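Local coordinates for ANGPTL4 C-terminal chain (PDB 6U1U), which forms the fibrinogen-like C-terminal domain, here holding palmitic acid, of a secreted protein that inactivates lipoprotein lipase and restrains endothelial proliferation and migration, at residues L17-P22 / P27-C32; V42-H47 / V51-P56; V91-W96 / E101-S106; A158-G163 / G168-S173. One frame throughout, in Å; residues are numbered along the deposited sequence.

Contact 1: residues L17-P22 / P27-C32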
# COMPACT_ATOMS: atom_id res chain seq x y z
N LEU A 17 11.15 10.55 11.21
CA LEU A 17 10.22 11.52 10.64
C LEU A 17 10.97 12.76 10.17
O LEU A 17 11.76 13.34 10.93
CB LEU A 17 9.20 11.93 11.70
CG LEU A 17 8.18 10.87 12.11
CD1 LEU A 17 7.44 11.32 13.39
CD2 LEU A 17 7.15 10.75 11.01
N PHE A 18 10.72 13.16 8.93
CA PHE A 18 11.38 14.30 8.28
C PHE A 18 10.39 15.10 7.45
O PHE A 18 9.49 14.54 6.82
CB PHE A 18 12.50 13.85 7.34
CG PHE A 18 13.62 13.16 8.04
CD1 PHE A 18 14.69 13.89 8.55
CD2 PHE A 18 13.61 11.78 8.22
CE1 PHE A 18 15.75 13.27 9.21
CE2 PHE A 18 14.67 11.14 8.89
CZ PHE A 18 15.73 11.88 9.39
N GLU A 19 10.61 16.42 7.39
CA GLU A 19 9.80 17.29 6.55
C GLU A 19 10.27 17.20 5.09
O GLU A 19 11.47 17.27 4.81
CB GLU A 19 9.90 18.74 7.03
CG GLU A 19 9.63 18.93 8.52
CD GLU A 19 10.12 20.30 9.06
OE1 GLU A 19 9.94 21.32 8.37
OE2 GLU A 19 10.71 20.34 10.16
N ILE A 20 9.32 17.01 4.17
CA ILE A 20 9.61 17.06 2.74
C ILE A 20 8.60 18.00 2.11
O ILE A 20 7.61 18.41 2.74
CB ILE A 20 9.55 15.68 2.03
CG1 ILE A 20 8.14 15.07 2.20
CG2 ILE A 20 10.63 14.73 2.57
CD1 ILE A 20 7.83 13.93 1.22
N GLN A 21 8.87 18.38 0.87
CA GLN A 21 7.94 19.23 0.13
C GLN A 21 8.04 18.91 -1.34
O GLN A 21 8.83 19.51 -2.08
CB GLN A 21 8.20 20.72 0.36
CG GLN A 21 7.10 21.56 -0.31
CD GLN A 21 7.10 23.00 0.14
OE1 GLN A 21 8.10 23.51 0.63
NE2 GLN A 21 5.96 23.66 -0.02
N PRO A 22 7.23 17.96 -1.81
CA PRO A 22 7.17 17.68 -3.24
C PRO A 22 6.74 18.89 -4.05
O PRO A 22 6.06 19.79 -3.55
CB PRO A 22 6.12 16.57 -3.33
CG PRO A 22 6.14 15.93 -2.00
CD PRO A 22 6.41 17.04 -1.01
N PRO A 27 4.37 21.49 2.55
CA PRO A 27 5.31 20.59 3.24
C PRO A 27 4.55 19.62 4.13
O PRO A 27 3.47 19.94 4.63
CB PRO A 27 6.18 21.54 4.09
CG PRO A 27 5.74 22.98 3.69
CD PRO A 27 4.33 22.83 3.18
N PHE A 28 5.10 18.42 4.32
CA PHE A 28 4.47 17.49 5.27
C PHE A 28 5.51 16.53 5.80
O PHE A 28 6.57 16.34 5.20
CB PHE A 28 3.26 16.72 4.68
CG PHE A 28 3.57 15.89 3.40
CD1 PHE A 28 3.92 14.54 3.49
CD2 PHE A 28 3.45 16.46 2.15
CE1 PHE A 28 4.15 13.79 2.29
CE2 PHE A 28 3.69 15.74 0.97
CZ PHE A 28 4.05 14.39 1.05
N LEU A 29 5.19 15.93 6.93
CA LEU A 29 6.14 15.09 7.64
C LEU A 29 5.98 13.65 7.16
O LEU A 29 4.87 13.12 7.20
CB LEU A 29 5.87 15.21 9.14
CG LEU A 29 6.95 14.79 10.16
CD1 LEU A 29 8.15 15.76 10.12
CD2 LEU A 29 6.32 14.73 11.55
N VAL A 30 7.08 13.00 6.74
CA VAL A 30 7.00 11.62 6.27
C VAL A 30 7.95 10.75 7.10
O VAL A 30 8.86 11.25 7.77
CB VAL A 30 7.36 11.45 4.78
CG1 VAL A 30 6.27 12.05 3.92
CG2 VAL A 30 8.76 12.06 4.43
N ASN A 31 7.71 9.44 7.04
CA ASN A 31 8.60 8.46 7.67
C ASN A 31 9.59 8.00 6.61
O ASN A 31 9.18 7.37 5.64
CB ASN A 31 7.81 7.25 8.15
CG ASN A 31 6.80 7.59 9.22
OD1 ASN A 31 5.73 8.19 8.93
ND2 ASN A 31 7.10 7.18 10.45
N CYS A 32 10.88 8.25 6.82
CA CYS A 32 11.90 7.85 5.85
C CYS A 32 12.65 6.65 6.39
O CYS A 32 12.90 6.56 7.59
CB CYS A 32 12.95 8.94 5.60
SG CYS A 32 12.31 10.43 4.82
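Phe18 and Val30 grip each other's backbones with a reciprocal pair of hydrogen bonds, each 2.9 Å, from Phe18 N to Val30 O and from Val30 N to Phe18 O; the second is almost straight, 173° at the hydrogen. Ile20 and Phe28, the next hydrogen-bonded pair, repeat the pattern. Phe18, Ile20, Phe28 and Val30 share one face of the sheet. With CG1 between its backbone N and carbonyl carbon (chi1 59°), Ile20 sends this branch over one face of the Phe28 ring, and its CD1 ends 3.6 Å from Val30 CG1. The same ring receives Pro22, whose CD lies 3.6 Å from Phe28 CE2. Cys32 SG, disulfide-bonded to Cys4, lies obliquely to the Phe18 ring, 3.9 Å from Phe18 CD2, a sulfur-aromatic contact. Helix 4-9 packs here through Leu7, and helix 75-82 adds Ile81. On the other face Leu17 CB rests 4.0 Å from Leu29 CG, the two side chains crossing at about a right angle, while those of Leu17 and Asn31 lie side by side, with Leu17 CD2 3.6 Å from Asn31 OD1; Asn31 ND2 is bonded to Pro67 O. This is an antiparallel beta hairpin at one end of the main sheet of the fibrinogen C-terminal domain.

Contact 2: residues V42-H47 / V51-P56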
# COMPACT_ATOMS: atom_id res chain seq x y z
N VAL A 42 8.01 5.55 3.76
CA VAL A 42 7.10 4.51 4.25
C VAL A 42 5.68 5.01 4.01
O VAL A 42 5.31 6.08 4.50
CB VAL A 42 7.32 4.23 5.74
CG1 VAL A 42 6.29 3.18 6.22
CG2 VAL A 42 8.78 3.78 6.00
N ILE A 43 4.87 4.24 3.27
CA ILE A 43 3.51 4.69 2.98
C ILE A 43 2.46 3.93 3.76
O ILE A 43 1.29 4.36 3.78
CB ILE A 43 3.20 4.64 1.47
CG1 ILE A 43 3.05 3.20 0.97
CG2 ILE A 43 4.31 5.38 0.72
CD1 ILE A 43 2.49 3.13 -0.52
N GLN A 44 2.83 2.85 4.43
CA GLN A 44 1.87 2.07 5.21
C GLN A 44 2.69 1.26 6.19
O GLN A 44 3.76 0.75 5.83
CB GLN A 44 1.07 1.14 4.30
CG GLN A 44 -0.09 0.40 5.05
CD GLN A 44 0.21 -1.07 5.37
OE1 GLN A 44 1.34 -1.44 5.61
NE2 GLN A 44 -0.84 -1.92 5.40
N ARG A 45 2.18 1.12 7.42
CA ARG A 45 2.86 0.28 8.41
C ARG A 45 1.83 -0.26 9.39
O ARG A 45 1.00 0.51 9.90
CB ARG A 45 3.94 1.11 9.16
CG ARG A 45 4.70 0.33 10.22
CD ARG A 45 5.97 1.11 10.64
NE ARG A 45 5.58 2.25 11.45
CZ ARG A 45 6.37 3.28 11.76
NH1 ARG A 45 7.63 3.31 11.30
NH2 ARG A 45 5.90 4.26 12.52
N ARG A 46 1.83 -1.58 9.59
CA ARG A 46 0.88 -2.25 10.51
C ARG A 46 1.67 -3.29 11.32
O ARG A 46 2.56 -3.93 10.73
CB ARG A 46 -0.26 -2.91 9.72
CG ARG A 46 -1.10 -1.93 8.92
CD ARG A 46 -2.37 -2.56 8.39
NE ARG A 46 -3.42 -2.63 9.40
CZ ARG A 46 -4.62 -3.15 9.20
NH1 ARG A 46 -4.94 -3.65 8.01
NH2 ARG A 46 -5.51 -3.17 10.18
N HIS A 47 1.34 -3.46 12.61
CA HIS A 47 2.10 -4.40 13.43
C HIS A 47 1.40 -4.83 14.72
O HIS A 47 1.87 -5.77 15.37
CB HIS A 47 3.47 -3.84 13.81
CG HIS A 47 3.43 -2.44 14.33
ND1 HIS A 47 4.00 -1.39 13.65
CD2 HIS A 47 2.86 -1.92 15.44
CE1 HIS A 47 3.79 -0.27 14.32
NE2 HIS A 47 3.11 -0.57 15.41
N VAL A 51 -4.64 0.69 15.24
CA VAL A 51 -5.25 1.73 14.41
C VAL A 51 -6.31 1.12 13.50
O VAL A 51 -6.07 0.09 12.86
CB VAL A 51 -4.17 2.46 13.57
CG1 VAL A 51 -4.83 3.39 12.55
CG2 VAL A 51 -3.21 3.22 14.50
N ASP A 52 -7.49 1.74 13.47
CA ASP A 52 -8.61 1.29 12.64
C ASP A 52 -8.33 1.64 11.19
O ASP A 52 -8.08 2.80 10.87
CB ASP A 52 -9.89 1.99 13.12
CG ASP A 52 -11.15 1.53 12.39
OD1 ASP A 52 -11.11 0.67 11.49
OD2 ASP A 52 -12.23 2.07 12.71
N PHE A 53 -8.32 0.63 10.30
CA PHE A 53 -8.10 0.87 8.88
C PHE A 53 -9.38 0.80 8.07
O PHE A 53 -9.37 1.02 6.85
CB PHE A 53 -7.06 -0.15 8.32
CG PHE A 53 -5.64 0.34 8.43
CD1 PHE A 53 -5.04 0.47 9.68
CD2 PHE A 53 -4.88 0.63 7.29
CE1 PHE A 53 -3.73 0.91 9.81
CE2 PHE A 53 -3.54 1.04 7.40
CZ PHE A 53 -2.97 1.21 8.65
N ASN A 54 -10.53 0.59 8.73
CA ASN A 54 -11.76 0.50 7.96
C ASN A 54 -12.35 1.90 7.83
O ASN A 54 -13.24 2.31 8.59
CB ASN A 54 -12.74 -0.47 8.59
CG ASN A 54 -13.90 -0.74 7.66
OD1 ASN A 54 -13.69 -1.00 6.46
ND2 ASN A 54 -15.12 -0.61 8.17
N ARG A 55 -11.78 2.64 6.89
CA ARG A 55 -12.15 4.06 6.66
C ARG A 55 -12.56 4.33 5.21
O ARG A 55 -12.20 3.59 4.34
CB ARG A 55 -11.01 4.98 7.07
CG ARG A 55 -10.35 4.59 8.38
CD ARG A 55 -9.72 5.75 9.10
NE ARG A 55 -9.00 5.28 10.25
CZ ARG A 55 -8.55 6.04 11.21
NH1 ARG A 55 -8.76 7.34 11.16
NH2 ARG A 55 -7.91 5.49 12.22
N PRO A 56 -13.26 5.46 4.99
CA PRO A 56 -13.77 5.84 3.70
C PRO A 56 -12.71 6.50 2.81
O PRO A 56 -11.65 6.74 3.23
CB PRO A 56 -14.90 6.83 3.99
CG PRO A 56 -14.81 7.12 5.46
CD PRO A 56 -13.57 6.44 6.00
O HOH W 1 -4.24 -1.93 12.50
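A cation-pi stack, backed by a water bridge, holds the loop 51-56 of this fibrinogen-like domain against the end of strand 38-46. The guanidinium of Arg46 lies flat on one face of the Phe53 ring, its CZ 4.0 Å from the ring centroid and the two planes only 19° apart. NE makes the nearest approach, 3.5 Å from Phe53 CD1. The aliphatic part of the arginine takes part as well: CD sits over the same face, 3.9 Å from the Phe53 centroid, in a CH-pi contact. A bend at chi3 (80°) lets both the methylene and the guanidinium lie along the ring, the two side chains running in opposite directions. At the guanidinium edge and in its plane, a water accepts from Arg46 NH2 at 2.9 Å and donates to Val51 O at 2.7 Å, tying the charged group to the loop backbone. Gln44 CG reaches the ring obliquely. Within the loop, Asp52 OD1 accepts from Asn54 N in an Asx turn, and Arg55 grips Asp52 O side-on with NE and NH2. Arg46 NH1 is bonded to the carbonyls of Leu175 and Gly177, so backbone oxygens also fix the stacked cation's position. Around this buried contact, Phe53 meets Phe64 edge-to-face and touches Trp72 of strand 71-72, while Arg46 packs on Thr209 of strand 208-215; helix 57-62 follows directly after Pro56.

Contact 3: residues V91-W96 / E101-S106. With PLM (palmitic acid), chain B.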
# COMPACT_ATOMS: atom_id res chain seq x y z
N VAL A 91 7.17 -4.15 -0.63
CA VAL A 91 6.09 -4.69 0.17
C VAL A 91 6.74 -5.68 1.13
O VAL A 91 7.40 -6.61 0.67
CB VAL A 91 5.03 -5.38 -0.70
CG1 VAL A 91 3.99 -6.08 0.20
CG2 VAL A 91 4.33 -4.35 -1.62
N GLN A 92 6.59 -5.45 2.43
CA GLN A 92 7.27 -6.28 3.42
C GLN A 92 6.22 -6.90 4.33
O GLN A 92 5.37 -6.19 4.87
CB GLN A 92 8.28 -5.46 4.21
CG GLN A 92 9.19 -4.73 3.19
CD GLN A 92 10.38 -3.98 3.74
OE1 GLN A 92 10.40 -3.54 4.90
NE2 GLN A 92 11.38 -3.79 2.87
N LEU A 93 6.30 -8.23 4.49
CA LEU A 93 5.28 -9.01 5.18
C LEU A 93 5.93 -9.83 6.29
O LEU A 93 7.05 -10.31 6.14
CB LEU A 93 4.55 -9.97 4.22
CG LEU A 93 4.13 -9.40 2.85
CD1 LEU A 93 3.63 -10.49 1.89
CD2 LEU A 93 3.05 -8.31 3.04
N ARG A 94 5.20 -10.00 7.40
CA ARG A 94 5.71 -10.79 8.53
C ARG A 94 4.62 -11.74 8.99
O ARG A 94 3.45 -11.35 9.11
CB ARG A 94 6.17 -9.88 9.69
CG ARG A 94 6.83 -10.65 10.85
CD ARG A 94 7.06 -9.74 12.06
NE ARG A 94 7.75 -8.50 11.70
CZ ARG A 94 7.63 -7.35 12.36
NH1 ARG A 94 6.82 -7.26 13.43
NH2 ARG A 94 8.32 -6.27 11.96
N ASP A 95 4.99 -13.00 9.24
CA ASP A 95 3.98 -13.93 9.70
C ASP A 95 4.13 -14.11 11.20
O ASP A 95 4.94 -13.45 11.85
CB ASP A 95 4.02 -15.27 8.92
CG ASP A 95 5.27 -16.10 9.21
OD1 ASP A 95 5.94 -15.88 10.24
OD2 ASP A 95 5.57 -16.99 8.39
N TRP A 96 3.31 -14.99 11.76
CA TRP A 96 3.26 -15.10 13.21
C TRP A 96 4.35 -15.99 13.77
O TRP A 96 4.48 -16.09 15.00
CB TRP A 96 1.89 -15.60 13.63
CG TRP A 96 0.86 -14.50 13.53
CD1 TRP A 96 0.08 -14.24 12.45
CD2 TRP A 96 0.53 -13.53 14.52
NE1 TRP A 96 -0.72 -13.16 12.71
CE2 TRP A 96 -0.47 -12.71 13.98
CE3 TRP A 96 0.99 -13.27 15.82
CZ2 TRP A 96 -1.04 -11.65 14.68
CZ3 TRP A 96 0.42 -12.21 16.53
CH2 TRP A 96 -0.58 -11.41 15.96
N GLU A 101 8.87 -11.62 4.52
CA GLU A 101 8.91 -11.75 3.07
C GLU A 101 9.03 -10.36 2.47
O GLU A 101 8.19 -9.49 2.74
CB GLU A 101 7.66 -12.46 2.58
CG GLU A 101 7.55 -12.60 1.07
CD GLU A 101 8.49 -13.69 0.52
OE1 GLU A 101 8.19 -14.20 -0.57
OE2 GLU A 101 9.52 -14.00 1.16
N LEU A 102 10.10 -10.13 1.69
CA LEU A 102 10.41 -8.80 1.15
C LEU A 102 10.26 -8.83 -0.36
O LEU A 102 11.00 -9.55 -1.05
CB LEU A 102 11.81 -8.36 1.59
CG LEU A 102 12.10 -8.56 3.08
CD1 LEU A 102 13.58 -8.27 3.46
CD2 LEU A 102 11.18 -7.73 3.98
N LEU A 103 9.27 -8.10 -0.87
CA LEU A 103 8.94 -8.01 -2.28
C LEU A 103 9.20 -6.60 -2.78
O LEU A 103 9.12 -5.64 -2.03
CB LEU A 103 7.46 -8.35 -2.53
CG LEU A 103 6.99 -9.59 -1.78
CD1 LEU A 103 5.50 -9.82 -1.98
CD2 LEU A 103 7.81 -10.80 -2.27
N GLN A 104 9.50 -6.48 -4.08
CA GLN A 104 9.66 -5.17 -4.68
C GLN A 104 9.12 -5.24 -6.09
O GLN A 104 9.41 -6.20 -6.81
CB GLN A 104 11.14 -4.75 -4.70
CG GLN A 104 11.40 -3.29 -4.90
CD GLN A 104 12.88 -2.94 -4.65
OE1 GLN A 104 13.53 -2.35 -5.50
NE2 GLN A 104 13.39 -3.30 -3.49
N PHE A 105 8.41 -4.20 -6.50
CA PHE A 105 7.82 -4.14 -7.85
C PHE A 105 7.99 -2.73 -8.40
O PHE A 105 7.88 -1.81 -7.65
CB PHE A 105 6.31 -4.39 -7.79
CG PHE A 105 5.91 -5.64 -7.08
CD1 PHE A 105 5.89 -6.85 -7.73
CD2 PHE A 105 5.57 -5.62 -5.75
CE1 PHE A 105 5.54 -8.01 -7.08
CE2 PHE A 105 5.23 -6.78 -5.09
CZ PHE A 105 5.21 -7.97 -5.76
N SER A 106 8.19 -2.62 -9.70
CA SER A 106 8.21 -1.31 -10.33
C SER A 106 6.78 -0.94 -10.69
O SER A 106 6.08 -1.75 -11.27
CB SER A 106 9.09 -1.32 -11.58
OG SER A 106 10.43 -1.53 -11.20
C1 PLM B . -5.57 -13.13 -8.05
O1 PLM B . -6.63 -13.16 -7.39
O2 PLM B . -4.62 -13.91 -7.87
C2 PLM B . -5.45 -12.12 -9.19
C3 PLM B . -4.12 -11.54 -9.54
C4 PLM B . -4.24 -10.10 -10.01
C5 PLM B . -3.02 -9.24 -9.81
C6 PLM B . -3.30 -7.75 -9.65
C7 PLM B . -2.27 -7.02 -8.83
C8 PLM B . -2.72 -5.73 -8.18
C9 PLM B . -3.17 -5.92 -6.77
CA PLM B . -2.62 -4.97 -5.79
CB PLM B . -1.17 -5.09 -5.51
CC PLM B . -0.64 -3.89 -4.85
CD PLM B . 0.68 -4.05 -4.22
CE PLM B . 1.64 -4.76 -5.08
CF PLM B . 2.65 -3.92 -5.76
CG PLM B . 2.46 -3.88 -7.24
O HOH W 2 11.11 -5.23 0.28
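Strands 91-94 and 101-106 run antiparallel, 163° between their directions, joined by reciprocal backbone bonds between Val91 and Leu103 and between Leu93 and Glu101. Three of the four bonds are 2.8 Å long, Val91 N to Leu103 O among them. Gln92 and Leu102 form the non-hydrogen-bonded pair between them. Here one methyl does the touching: with Gln92 CG anti to the carbonyl carbon (chi1 -51°), the extended glutamine chain lies beside Leu102 CD2, which is 3.7 Å from Gln92 CG and equally close to its CB. The chain carries the amide across the strand direction, where a water accepts from Gln92 NE2 at 3.0 Å and donates to Leu103 O. That carbonyl thus takes both the amide of Val91 and the water. The face bearing Val91, Leu93, Leu103 and Glu101 is largely apolar, with Leu93 CD1 4.4 Å from Leu103 CD1. Val91 CG2 stands near the plane of the Phe105 ring, at its edge, 4.3 Å from CE2. Phe105 in turn meets the palmitic acid tail, its CD2 3.4 Å from ligand CF, placing it at the wall around the methyl end. Trp196 of strand 195-196 packs against Val91, Leu93, Leu103 and Phe105, and Trp199 of helix 197-200 touches Leu93 and Glu101. Along its other edge, strand 87-94 pairs with strand 208-215, so the hairpin continues the main antiparallel sheet.

Contact 4: residues A158-G163 / G168-S173; sequences AKSLSG and GTCSHS. With PLM (palmitic acid), chain B.
Leu161 carries CG anti to its carbonyl carbon (chi1 -55°) and Cys170 has an unusual chi1 of -146°, a combination that brings a leucine methyl to the half-cystine sulfur. Leu161 CD1 lies 3.6 Å from Cys170 SG. Ser160 OG stands 4.0 Å from the same sulfur, but its hydrogen bond goes to Cys157 O. Cys170 is disulfide-bonded to Cys157 at the start of the short helix 157-160, so the leucine, the first residue to leave that helix, packs against the covalent link joining the helix to the loop 168-173. Phe167 also packs on Leu161. The far side of the loop receives palmitic acid. Thr169 OG1 donates to ligand O1 at 2.8 Å and accepts from Ser171 N at 3.1 Å, closing an ST turn; gripped by both, the hydroxyl is held facing the carboxylate. Lys197 NZ is a further hydrogen-bonding partner of the ligand. Farther along the chain, ligand C7 lies over one face of the His172 ring, and ligand C9 is 3.9 Å from His172 ND1. That nitrogen shares a 2.7 Å hydrogen bond with Ser173 OG, which helps to set the ring's rotation, with a weak hydrogen bond from NE2 to Leu128 O. The loop therefore has one side tied by the disulfide, and on the other a hydroxyl for the acid head group and a ring face for the alkyl chain.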
# COMPACT_ATOMS: atom_id res chain seq x y z
N ALA A 158 -14.64 -3.65 -1.53
CA ALA A 158 -14.18 -3.06 -0.29
C ALA A 158 -15.20 -3.24 0.83
O ALA A 158 -14.85 -3.48 1.99
CB ALA A 158 -13.85 -1.58 -0.51
N LYS A 159 -16.48 -3.11 0.50
CA LYS A 159 -17.49 -3.29 1.55
C LYS A 159 -17.53 -4.73 2.05
O LYS A 159 -17.73 -4.98 3.25
CB LYS A 159 -18.86 -2.86 1.02
CG LYS A 159 -19.83 -2.43 2.11
CD LYS A 159 -20.71 -1.26 1.65
CE LYS A 159 -22.09 -1.74 1.23
NZ LYS A 159 -22.95 -0.60 0.76
N SER A 160 -17.34 -5.70 1.16
CA SER A 160 -17.40 -7.09 1.59
C SER A 160 -16.18 -7.46 2.41
O SER A 160 -16.27 -8.33 3.27
CB SER A 160 -17.58 -8.02 0.37
OG SER A 160 -16.34 -8.41 -0.17
N LEU A 161 -15.05 -6.80 2.19
CA LEU A 161 -13.89 -7.07 3.02
C LEU A 161 -13.76 -5.97 4.08
O LEU A 161 -14.69 -5.74 4.87
CB LEU A 161 -12.64 -7.18 2.13
CG LEU A 161 -12.73 -8.22 1.01
CD1 LEU A 161 -11.36 -8.40 0.30
CD2 LEU A 161 -13.27 -9.54 1.50
N SER A 162 -12.64 -5.28 4.09
CA SER A 162 -12.43 -4.21 5.07
C SER A 162 -11.32 -3.33 4.54
O SER A 162 -10.41 -3.81 3.88
CB SER A 162 -12.04 -4.77 6.43
OG SER A 162 -11.93 -3.76 7.42
N GLY A 163 -11.39 -2.04 4.82
CA GLY A 163 -10.25 -1.19 4.46
C GLY A 163 -10.32 -0.70 3.02
O GLY A 163 -11.35 -0.76 2.34
N GLY A 168 -7.57 -5.55 -7.41
CA GLY A 168 -7.59 -6.01 -8.80
C GLY A 168 -8.47 -7.24 -9.00
O GLY A 168 -9.10 -7.41 -10.05
N THR A 169 -8.44 -8.15 -8.05
CA THR A 169 -9.52 -9.07 -7.76
C THR A 169 -9.87 -8.83 -6.30
O THR A 169 -9.28 -7.98 -5.61
CB THR A 169 -9.07 -10.52 -7.99
OG1 THR A 169 -8.05 -10.83 -7.03
CG2 THR A 169 -8.52 -10.69 -9.41
N CYS A 170 -10.82 -9.58 -5.80
CA CYS A 170 -11.08 -9.51 -4.38
C CYS A 170 -10.34 -10.61 -3.64
O CYS A 170 -10.63 -10.86 -2.47
CB CYS A 170 -12.60 -9.58 -4.15
SG CYS A 170 -13.27 -8.61 -2.75
N SER A 171 -9.36 -11.25 -4.30
CA SER A 171 -8.71 -12.45 -3.78
C SER A 171 -7.19 -12.43 -3.82
O SER A 171 -6.58 -13.45 -3.48
CB SER A 171 -9.19 -13.68 -4.58
OG SER A 171 -10.56 -13.93 -4.33
N HIS A 172 -6.55 -11.33 -4.24
CA HIS A 172 -5.10 -11.31 -4.39
C HIS A 172 -4.40 -10.91 -3.09
O HIS A 172 -3.49 -11.60 -2.61
CB HIS A 172 -4.68 -10.34 -5.50
CG HIS A 172 -3.20 -10.17 -5.61
ND1 HIS A 172 -2.49 -9.22 -4.90
CD2 HIS A 172 -2.28 -10.87 -6.32
CE1 HIS A 172 -1.20 -9.34 -5.17
NE2 HIS A 172 -1.05 -10.32 -6.04
N SER A 173 -4.83 -9.79 -2.52
CA SER A 173 -4.18 -9.22 -1.34
C SER A 173 -5.07 -8.12 -0.78
O SER A 173 -5.95 -7.60 -1.46
CB SER A 173 -2.83 -8.61 -1.65
OG SER A 173 -2.99 -7.67 -2.72
C1 PLM B . -5.57 -13.13 -8.05
O1 PLM B . -6.63 -13.16 -7.39
O2 PLM B . -4.62 -13.91 -7.87
C2 PLM B . -5.45 -12.12 -9.19
C3 PLM B . -4.12 -11.54 -9.54
C4 PLM B . -4.24 -10.10 -10.01
C5 PLM B . -3.02 -9.24 -9.81
C6 PLM B . -3.30 -7.75 -9.65
C7 PLM B . -2.27 -7.02 -8.83
C8 PLM B . -2.72 -5.73 -8.18
C9 PLM B . -3.17 -5.92 -6.77
CA PLM B . -2.62 -4.97 -5.79
CB PLM B . -1.17 -5.09 -5.51
CC PLM B . -0.64 -3.89 -4.85
CD PLM B . 0.68 -4.05 -4.22
CE PLM B . 1.64 -4.76 -5.08
CF PLM B . 2.65 -3.92 -5.76
CG PLM B . 2.46 -3.88 -7.24

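Overall arrangement
Contacts 1 and 3 lie in the main antiparallel sheet and contact 2 reaches it through strand 38-46, while contact 4 lies off it. Contact 1 adjoins contact 2 directly: Asn31 O probably accepts a hydrogen bond from Val42 N, 2.9 Å away, where strands 28-35 and 38-46 pair. Contact 2 also reaches contact 4, since Asn54 OD1 lies 3.0 Å from Gly163 N, a probable hydrogen bond between the two loops. Palmitic acid spans contacts 3 and 4, whose centres are 18 Å apart: 168-173 meets the carboxylate and part of the chain, 101-106 the tail end. The side chain of Gln44 in contact 2 is about 10 Å from the ligand. Contacts 1 and 4, centres 30 Å apart, occupy opposite sides of the chain's centre.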